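Local structure of transcriptional regulators (LACI-FAMILY TRANSCRIPTIONAL REGULATORY PROTEIN) (Corynebacterium glutamicum, 3GYB) at residues N100-G105 against I209-T214. The protein is a LacI-family protein that probably binds DNA to regulate transcription and carries a magnesium ion in its periplasmic-binding-protein-like part. Numbering follows the deposited sequence.
Sequences NDDFRG and IGYDNT. With MG (magnesium ion), chain C.
Y211 reaches across from strand 207-211 and sets its phenol against the first turn of helix 102-115, in a fold of the periplasmic-binding-protein type that LacI-family regulators use as their sensor region. The ring is the whole of one side of this buried contact; N100, D102 and G105 supply the other. The side-chain amide of N100, at the end of strand 97-100, comes from the opposite direction and meets the hydroxyl end of the ring at its edge, the two planes being nearly perpendicular at 83°. The modelled flip of the N100 amide is doubtful, so which of its two end atoms faces Y211 OH stays uncertain. On the helix, Y211 OH lies 3.4 Å from G105 CA, and Y211 CE1 lies 3.6 Å from G105 C; G105 has no side chain, and the phenol lies directly against its backbone. D102 approaches obliquely, its OD1 3.5 Å from Y211 OH and its carboxylate turned 50° from the ring. CG of Y211 stands anti to the backbone N (chi1 -157°), carrying the phenol toward the helix.

In the second shell, salt bridges to R134 through OD1 and to R133 through OD2 hold the D102 carboxylate, and probably stabilise its negative charge. D101 is the N-cap: its OD1 accepts from R104 N at 3.0 Å, met from above the carboxylate plane, while G105 N bonds to D101 O in the same turn. The side chains of Y211 and N100 both touch D229, a magnesium ligand. Just past Y211 the chain enters the magnesium site, where D229 and S231 bind the ion and three waters join them. Here D212 contributes its backbone rather than its carboxylate, with D212 O 2.2 Å from the magnesium ion.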
# COMPACT_ATOMS: atom_id res chain seq x y z
N ASN A 100 -12.31 14.76 -6.02
CA ASN A 100 -12.02 15.12 -7.39
C ASN A 100 -13.30 14.86 -8.18
O ASN A 100 -14.24 14.25 -7.66
CB ASN A 100 -10.86 14.27 -7.94
CG ASN A 100 -11.30 12.91 -8.45
OD1 ASN A 100 -12.12 12.23 -7.83
ND2 ASN A 100 -10.74 12.51 -9.58
N ASP A 101 -13.34 15.34 -9.41
CA ASP A 101 -14.50 15.13 -10.26
C ASP A 101 -14.34 13.78 -10.95
O ASP A 101 -13.62 13.67 -11.93
CB ASP A 101 -14.58 16.24 -11.31
CG ASP A 101 -15.86 16.19 -12.11
OD1 ASP A 101 -16.43 15.09 -12.27
OD2 ASP A 101 -16.28 17.26 -12.58
N ASP A 102 -15.01 12.76 -10.42
CA ASP A 102 -14.92 11.40 -10.98
C ASP A 102 -15.47 11.30 -12.39
O ASP A 102 -14.98 10.51 -13.20
CB ASP A 102 -15.65 10.40 -10.08
CG ASP A 102 -14.91 10.12 -8.80
OD1 ASP A 102 -13.72 9.75 -8.89
OD2 ASP A 102 -15.51 10.27 -7.72
N PHE A 103 -16.51 12.07 -12.68
CA PHE A 103 -17.09 12.03 -14.02
C PHE A 103 -16.05 12.52 -15.02
O PHE A 103 -15.85 11.90 -16.07
CB PHE A 103 -18.34 12.90 -14.07
CG PHE A 103 -19.47 12.39 -13.22
CD1 PHE A 103 -20.06 11.16 -13.50
CD2 PHE A 103 -19.92 13.12 -12.13
CE1 PHE A 103 -21.09 10.67 -12.70
CE2 PHE A 103 -20.96 12.64 -11.33
CZ PHE A 103 -21.54 11.41 -11.62
N ARG A 104 -15.38 13.62 -14.69
CA ARG A 104 -14.36 14.18 -15.56
C ARG A 104 -13.17 13.24 -15.69
O ARG A 104 -12.65 13.01 -16.78
CB ARG A 104 -13.91 15.54 -15.02
CG ARG A 104 -12.74 16.18 -15.77
CD ARG A 104 -13.05 16.35 -17.25
NE ARG A 104 -11.94 17.00 -17.95
CZ ARG A 104 -11.73 16.94 -19.26
NH1 ARG A 104 -12.57 16.25 -20.03
NH2 ARG A 104 -10.69 17.56 -19.80
N GLY A 105 -12.73 12.69 -14.56
CA GLY A 105 -11.59 11.78 -14.56
C GLY A 105 -11.81 10.58 -15.45
O GLY A 105 -10.94 10.20 -16.24
N ILE A 209 -5.28 1.53 -18.31
CA ILE A 209 -5.17 2.81 -17.63
C ILE A 209 -5.90 2.70 -16.30
O ILE A 209 -7.01 2.16 -16.23
CB ILE A 209 -5.73 3.98 -18.49
CG1 ILE A 209 -5.64 5.29 -17.70
CG2 ILE A 209 -7.16 3.68 -18.93
CD1 ILE A 209 -5.85 6.55 -18.53
N GLY A 210 -5.26 3.19 -15.24
CA GLY A 210 -5.85 3.12 -13.91
C GLY A 210 -6.41 4.45 -13.44
O GLY A 210 -6.68 5.34 -14.24
N TYR A 211 -6.56 4.59 -12.13
CA TYR A 211 -7.10 5.81 -11.53
C TYR A 211 -6.64 5.87 -10.08
O TYR A 211 -6.78 4.90 -9.35
CB TYR A 211 -8.64 5.76 -11.59
CG TYR A 211 -9.35 7.10 -11.54
CD1 TYR A 211 -10.22 7.48 -12.57
CD2 TYR A 211 -9.20 7.97 -10.46
CE1 TYR A 211 -10.92 8.68 -12.52
CE2 TYR A 211 -9.90 9.18 -10.41
CZ TYR A 211 -10.76 9.52 -11.44
OH TYR A 211 -11.45 10.72 -11.38
N ASP A 212 -6.05 7.01 -9.70
CA ASP A 212 -5.55 7.31 -8.35
C ASP A 212 -4.10 7.77 -8.30
O ASP A 212 -3.73 8.50 -7.41
CB ASP A 212 -5.66 6.11 -7.39
CG ASP A 212 -7.08 5.81 -6.97
OD1 ASP A 212 -7.98 6.64 -7.23
OD2 ASP A 212 -7.29 4.74 -6.36
N ASN A 213 -3.28 7.35 -9.26
CA ASN A 213 -1.85 7.69 -9.23
C ASN A 213 -1.27 7.33 -7.87
O ASN A 213 -0.63 8.15 -7.19
CB ASN A 213 -1.58 9.17 -9.51
CG ASN A 213 -0.09 9.44 -9.68
OD1 ASN A 213 0.61 8.65 -10.32
ND2 ASN A 213 0.40 10.54 -9.11
N THR A 214 -1.51 6.08 -7.48
CA THR A 214 -1.00 5.53 -6.22
C THR A 214 0.52 5.46 -6.32
O THR A 214 1.08 5.54 -7.41
CB THR A 214 -1.48 4.09 -6.02
OG1 THR A 214 -1.13 3.32 -7.18
CG2 THR A 214 -2.98 4.03 -5.80
MG MG C . -3.98 9.97 -5.85
O HOH W 1 -1.99 9.26 -5.12
O HOH W 2 -2.93 11.44 -7.06
O HOH W 3 -5.23 8.60 -4.65